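Local atomic coordinates of cocosin 1 acidic chain (Cocos nucifera, PDB entry 5WPW), a protein that serves as a seed storage protein of coconut, an 11S globulin that assembles as a hexamer and acts as a nutrient reservoir. Residues N9-T14 with N31-C36; N306-M311 with I363-R368. The protein carries 2 engineered substitutions. All coordinates share one frame; numbering follows the deposited sequence.

Contact 1 of 2, residues N9-T14 with N31-C36; sequences NALEPT and NEQFRC
The amides of Asn9 and Gln33 meet obliquely, their planes 44° apart, with Asn9 OD1 lying 3.1 Å from Gln33 NE2. On the ring of Phe34, Leu11 CD1 comes in obliquely and reaches CE2 at 3.5 Å, while Leu340 of strand 340-343 and Thr41 of strand 40-46 also pack on this ring.

The one clear hydrogen bond between the segments runs from Asn9 N to Gln33 OE1 (3.2 Å); the donor sits well off the C=O direction and is tilted 25° from the carbonyl plane. Gln33 suits its place because its chain, extended beyond CG, carries the amide across to Asn9. Asn31 is the N-cap of helix 32-37. With its CG anti to the backbone N (chi1 -166°), Asn31 OD1 accepts from Gln33 N at 3.1 Å, in the carbonyl plane on a lone pair. Asn31 OD1 also takes a weak second bond from Gln33 NE2 (3.3 Å), consistent with some restraint on the rotation of the glutamine amide.

Leu11 suits the centre because it forks: CD1 goes to the phenyl ring and CD2 rests against the cap amide, 3.3 Å from Asn31 ND2.

A short apolar patch of Leu11 and Phe34 thus lies beside the polar group of Asn9, Asn31 and Gln33. The cap oxygen grips the Gln33 backbone N-H and, weakly, its NE2, while Gln33 OE1 holds the backbone of the loop leading to strand 15-19. The helix start and this N-terminal loop of the first cupin domain are joined by one backbone-to-side-chain hydrogen bond and by the Leu11-Phe34 contact.

Contact 2 of 2, residues N306-M311 with I363-R368; sequences NAHSIM and IKTSDR
Neighbouring antiparallel strands of the second cupin domain, 309-314 and 357-364, pair here and run on into loops that stay in contact. Ile310 and Ile363 form the hydrogen-bonded pair, Ile310 N giving to Ile363 O at 2.8 Å and Ile363 N to Ile310 O at 2.9 Å. Ser309 and Lys364 are the adjoining non-hydrogen-bonded pair, and on their face the extended lysine chain brings CE to 3.7 Å from Ser309 OG.

Beyond the last bridge Thr365 prolongs the pairing. Its N donates to His308 O, while OG1, set between the backbone N and the carbonyl carbon (chi1 64°), accepts from His308 N at 3.0 Å. A beta-branched threonine serves twice: the hydroxyl takes up a backbone N-H, and CG2 meets Ile310 CD1 at 3.8 Å, the two side chains crossing at about a right angle. Thr365 is also the centre of an inverse gamma turn, where the chain bends away from the strand. Small Ala307 lets the loops close up, its CB 3.7 Å from Ser366 CB.

Farther out, Asn306 ND2 donates to Arg368 O at 3.2 Å. The bond is almost straight (178°) and in the asparagine's amide plane, though the donor stands above the carbonyl plane; Asn306 OD1 accepts from Met370 N, so both ends of the Asn306 amide hold the short run from Arg368 to Met370.

Strand 340-343 flanks 309-314 on the side away from 357-364, placing Leu340 and Ile342 against Ile310, and strand 287-293 borders 357-364. Beside the His308 ring lies a second subunit, whose Gln148 hydrogen-bonds to Thr365 OG1.

The two contacts lie in different cupin domains of the chain, with their centres about 16 Å apart. They follow one another in sequence: contact 1 closes near the start of the first cupin domain, well before contact 2 opens in the second. Even so they touch, Cys36 O packing 3.4 Å from His308 NE2. Strand 340-343 is a further common neighbour: its Leu340 is shared by both contacts, and the backbone of that residue bonds to the backbone of Leu11. The N-terminal loop and helix 32-37 therefore lie along the outer edge, strand 340-343, of the second domain's six-stranded sheet, joining the two domains within one subunit.

Contact 1 of 2, residues N9-T14 with N31-C36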
loop_
_atom_site.group_PDB
_atom_site.type_symbol
_atom_site.label_atom_id
_atom_site.label_comp_id
_atom_site.label_asym_id
_atom_site.label_seq_id
_atom_site.Cartn_x
_atom_site.Cartn_y
_atom_site.Cartn_z
ATOM N N ASN A 9 30.973 24.472 5.391
ATOM C CA ASN A 9 32.377 24.152 5.614
ATOM C C ASN A 9 32.501 22.682 5.977
ATOM O O ASN A 9 31.555 22.060 6.468
ATOM C CB ASN A 9 33.010 25.035 6.709
ATOM C CG ASN A 9 32.212 25.033 7.990
ATOM O OD1 ASN A 9 31.208 25.735 8.111
ATOM N ND2 ASN A 9 32.660 24.247 8.964
ATOM N N ALA A 10 33.679 22.128 5.712
ATOM C CA ALA A 10 33.933 20.744 6.076
ATOM C C ALA A 10 34.014 20.624 7.591
ATOM O O ALA A 10 34.516 21.520 8.276
ATOM C CB ALA A 10 35.219 20.244 5.423
ATOM N N LEU A 11 33.483 19.530 8.117
ATOM C CA LEU A 11 33.342 19.348 9.549
ATOM C C LEU A 11 34.226 18.211 10.035
ATOM O O LEU A 11 34.537 17.273 9.297
ATOM C CB LEU A 11 31.884 19.060 9.928
ATOM C CG LEU A 11 30.915 20.225 9.744
ATOM C CD1 LEU A 11 29.478 19.734 9.705
ATOM C CD2 LEU A 11 31.107 21.247 10.848
ATOM N N GLU A 12 34.609 18.307 11.296
ATOM C CA GLU A 12 35.364 17.290 12.004
ATOM C C GLU A 12 34.776 17.177 13.397
ATOM O O GLU A 12 34.018 18.053 13.832
ATOM C CB GLU A 12 36.860 17.635 12.062
ATOM C CG GLU A 12 37.637 17.056 10.906
ATOM C CD GLU A 12 39.136 17.068 11.141
ATOM O OE1 GLU A 12 39.590 16.528 12.181
ATOM O OE2 GLU A 12 39.850 17.620 10.277
ATOM N N PRO A 13 35.065 16.089 14.108
ATOM C CA PRO A 13 34.491 15.900 15.446
ATOM C C PRO A 13 34.901 16.993 16.426
ATOM O O PRO A 13 36.066 17.390 16.496
ATOM C CB PRO A 13 35.043 14.538 15.863
ATOM C CG PRO A 13 35.180 13.810 14.577
ATOM C CD PRO A 13 35.644 14.840 13.586
ATOM N N THR A 14 33.925 17.468 17.202
ATOM C CA THR A 14 34.175 18.510 18.193
ATOM C C THR A 14 34.662 17.934 19.517
ATOM O O THR A 14 35.657 18.406 20.070
ATOM C CB THR A 14 32.919 19.352 18.433
ATOM O OG1 THR A 14 31.838 18.504 18.848
ATOM C CG2 THR A 14 32.532 20.084 17.170
ATOM N N ASN A 31 25.683 22.542 15.289
ATOM C CA ASN A 31 26.121 23.234 14.087
ATOM C C ASN A 31 24.934 23.490 13.157
ATOM O O ASN A 31 24.047 22.644 13.015
ATOM C CB ASN A 31 27.198 22.373 13.407
ATOM C CG ASN A 31 27.977 23.119 12.345
ATOM O OD1 ASN A 31 27.451 23.425 11.279
ATOM N ND2 ASN A 31 29.251 23.391 12.624
ATOM N N GLU A 32 24.918 24.672 12.522
ATOM C CA GLU A 32 23.802 25.036 11.649
ATOM C C GLU A 32 23.571 23.996 10.560
ATOM O O GLU A 32 22.426 23.706 10.195
ATOM C CB GLU A 32 24.050 26.403 11.011
ATOM C CG GLU A 32 23.388 27.584 11.706
ATOM C CD GLU A 32 23.668 28.900 10.989
ATOM O OE1 GLU A 32 23.759 28.888 9.739
ATOM O OE2 GLU A 32 23.803 29.942 11.671
ATOM N N GLN A 33 24.646 23.434 10.018
ATOM C CA GLN A 33 24.517 22.501 8.907
ATOM C C GLN A 33 23.879 21.186 9.345
ATOM O O GLN A 33 23.058 20.615 8.612
ATOM C CB GLN A 33 25.892 22.285 8.282
ATOM C CG GLN A 33 26.595 23.610 8.115
ATOM C CD GLN A 33 27.963 23.486 7.508
ATOM O OE1 GLN A 33 28.100 23.344 6.295
ATOM N NE2 GLN A 33 28.989 23.554 8.348
ATOM N N PHE A 34 24.246 20.693 10.533
ATOM C CA PHE A 34 23.573 19.540 11.120
ATOM C C PHE A 34 22.134 19.871 11.482
ATOM O O PHE A 34 21.229 19.051 11.292
ATOM C CB PHE A 34 24.329 19.079 12.362
ATOM C CG PHE A 34 25.417 18.118 12.064
ATOM C CD1 PHE A 34 25.118 16.844 11.633
ATOM C CD2 PHE A 34 26.736 18.483 12.207
ATOM C CE1 PHE A 34 26.117 15.952 11.344
ATOM C CE2 PHE A 34 27.733 17.598 11.923
ATOM C CZ PHE A 34 27.423 16.326 11.491
ATOM N N ARG A 35 21.906 21.066 12.018
ATOM C CA ARG A 35 20.544 21.480 12.305
ATOM C C ARG A 35 19.736 21.664 11.022
ATOM O O ARG A 35 18.539 21.373 11.003
ATOM C CB ARG A 35 20.551 22.758 13.152
ATOM C CG ARG A 35 20.662 22.487 14.662
ATOM C CD ARG A 35 20.397 23.735 15.497
ATOM N NE ARG A 35 21.439 24.744 15.315
ATOM C CZ ARG A 35 21.782 25.652 16.226
ATOM N NH1 ARG A 35 21.168 25.686 17.406
ATOM N NH2 ARG A 35 22.750 26.526 15.957
ATOM N N CYS A 36 20.361 22.109 9.932
ATOM C CA CYS A 36 19.607 22.191 8.687
ATOM C C CYS A 36 19.285 20.800 8.163
ATOM O O CYS A 36 18.173 20.554 7.697
ATOM C CB CYS A 36 20.370 22.995 7.636
ATOM S SG CYS A 36 19.688 22.866 5.922
#

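Contact 2 of 2, residues N306-M311 with I363-R368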
loop_
_atom_site.group_PDB
_atom_site.type_symbol
_atom_site.label_atom_id
_atom_site.label_comp_id
_atom_site.label_asym_id
_atom_site.label_seq_id
_atom_site.Cartn_x
_atom_site.Cartn_y
_atom_site.Cartn_z
ATOM N N ASN A 306 15.314 14.952 -3.377
ATOM C CA ASN A 306 14.360 14.684 -2.300
ATOM C C ASN A 306 15.049 14.431 -0.966
ATOM O O ASN A 306 14.439 13.841 -0.074
ATOM C CB ASN A 306 13.460 13.492 -2.666
ATOM C CG ASN A 306 14.228 12.217 -2.995
ATOM O OD1 ASN A 306 15.455 12.214 -3.231
ATOM N ND2 ASN A 306 13.498 11.114 -3.031
ATOM N N ALA A 307 16.280 14.914 -0.784
ATOM C CA ALA A 307 17.012 14.579 0.436
ATOM C C ALA A 307 18.214 15.502 0.593
ATOM O O ALA A 307 18.718 16.064 -0.386
ATOM C CB ALA A 307 17.470 13.123 0.421
ATOM N N HIS A 308 18.659 15.657 1.842
ATOM C CA HIS A 308 19.987 16.182 2.121
ATOM C C HIS A 308 20.997 15.053 1.969
ATOM O O HIS A 308 20.663 13.873 2.124
ATOM C CB HIS A 308 20.112 16.753 3.537
ATOM C CG HIS A 308 19.046 17.737 3.919
ATOM N ND1 HIS A 308 18.917 18.972 3.322
ATOM C CD2 HIS A 308 18.089 17.681 4.876
ATOM C CE1 HIS A 308 17.912 19.625 3.873
ATOM N NE2 HIS A 308 17.391 18.863 4.816
ATOM N N SER A 309 22.246 15.429 1.691
ATOM C CA SER A 309 23.341 14.487 1.544
ATOM C C SER A 309 24.393 14.780 2.609
ATOM O O SER A 309 24.915 15.903 2.686
ATOM C CB SER A 309 23.941 14.577 0.140
ATOM O OG SER A 309 24.924 13.581 -0.071
ATOM N N ILE A 310 24.701 13.774 3.426
ATOM C CA ILE A 310 25.740 13.861 4.447
ATOM C C ILE A 310 26.939 13.097 3.902
ATOM O O ILE A 310 26.961 11.864 3.880
ATOM C CB ILE A 310 25.274 13.311 5.796
ATOM C CG1 ILE A 310 24.080 14.113 6.301
ATOM C CG2 ILE A 310 26.396 13.403 6.821
ATOM C CD1 ILE A 310 22.746 13.507 5.976
ATOM N N MET A 311 27.943 13.832 3.447
ATOM C CA MET A 311 29.060 13.241 2.733
ATOM C C MET A 311 30.260 13.141 3.665
ATOM O O MET A 311 30.636 14.137 4.299
ATOM C CB MET A 311 29.412 14.083 1.513
ATOM C CG MET A 311 30.444 13.447 0.621
ATOM S SD MET A 311 30.779 14.423 -0.871
ATOM C CE MET A 311 29.384 15.523 -0.870
ATOM N N ILE A 363 25.310 9.599 3.129
ATOM C CA ILE A 363 24.051 9.168 3.728
ATOM C C ILE A 363 23.019 10.230 3.403
ATOM O O ILE A 363 23.249 11.411 3.656
ATOM C CB ILE A 363 24.161 8.992 5.251
ATOM C CG1 ILE A 363 25.276 8.009 5.626
ATOM C CG2 ILE A 363 22.776 8.599 5.845
ATOM C CD1 ILE A 363 25.122 6.622 5.009
ATOM N N LYS A 364 21.874 9.817 2.874
ATOM C CA LYS A 364 20.864 10.763 2.403
ATOM C C LYS A 364 19.586 10.572 3.197
ATOM O O LYS A 364 19.243 9.447 3.560
ATOM C CB LYS A 364 20.640 10.597 0.895
ATOM C CG LYS A 364 21.960 10.784 0.105
ATOM C CD LYS A 364 21.790 10.783 -1.422
ATOM C CE LYS A 364 23.112 11.161 -2.121
ATOM N NZ LYS A 364 22.883 11.496 -3.561
ATOM N N THR A 365 18.889 11.691 3.453
ATOM C CA THR A 365 17.765 11.756 4.397
ATOM C C THR A 365 16.437 11.409 3.733
ATOM O O THR A 365 15.428 12.091 3.926
ATOM C CB THR A 365 17.694 13.128 5.074
ATOM O OG1 THR A 365 17.418 14.162 4.121
ATOM C CG2 THR A 365 18.989 13.457 5.804
ATOM N N SER A 366 16.423 10.331 2.950
ATOM C CA SER A 366 15.200 9.839 2.353
ATOM C C SER A 366 15.451 8.415 1.905
ATOM O O SER A 366 16.547 8.081 1.446
ATOM C CB SER A 366 14.768 10.706 1.152
ATOM O OG SER A 366 13.496 10.316 0.657
ATOM N N ASP A 367 14.427 7.585 2.011
ATOM C CA ASP A 367 14.479 6.389 1.211
ATOM C C ASP A 367 14.423 6.792 -0.259
ATOM O O ASP A 367 13.809 7.802 -0.631
ATOM C CB ASP A 367 13.335 5.436 1.528
ATOM C CG ASP A 367 13.429 4.164 0.709
ATOM O OD1 ASP A 367 14.589 3.780 0.361
ATOM O OD2 ASP A 367 12.380 3.555 0.407
ATOM N N ARG A 368 15.086 5.996 -1.087
ATOM C CA ARG A 368 15.117 6.183 -2.537
ATOM C C ARG A 368 15.486 7.623 -2.878
ATOM O O ARG A 368 14.823 8.314 -3.657
ATOM C CB ARG A 368 13.788 5.740 -3.156
ATOM C CG ARG A 368 13.512 4.279 -2.778
ATOM C CD ARG A 368 12.381 3.632 -3.528
ATOM N NE ARG A 368 11.158 4.416 -3.445
ATOM C CZ ARG A 368 9.984 4.005 -3.916
ATOM N NH1 ARG A 368 9.887 2.805 -4.483
ATOM N NH2 ARG A 368 8.909 4.784 -3.805
#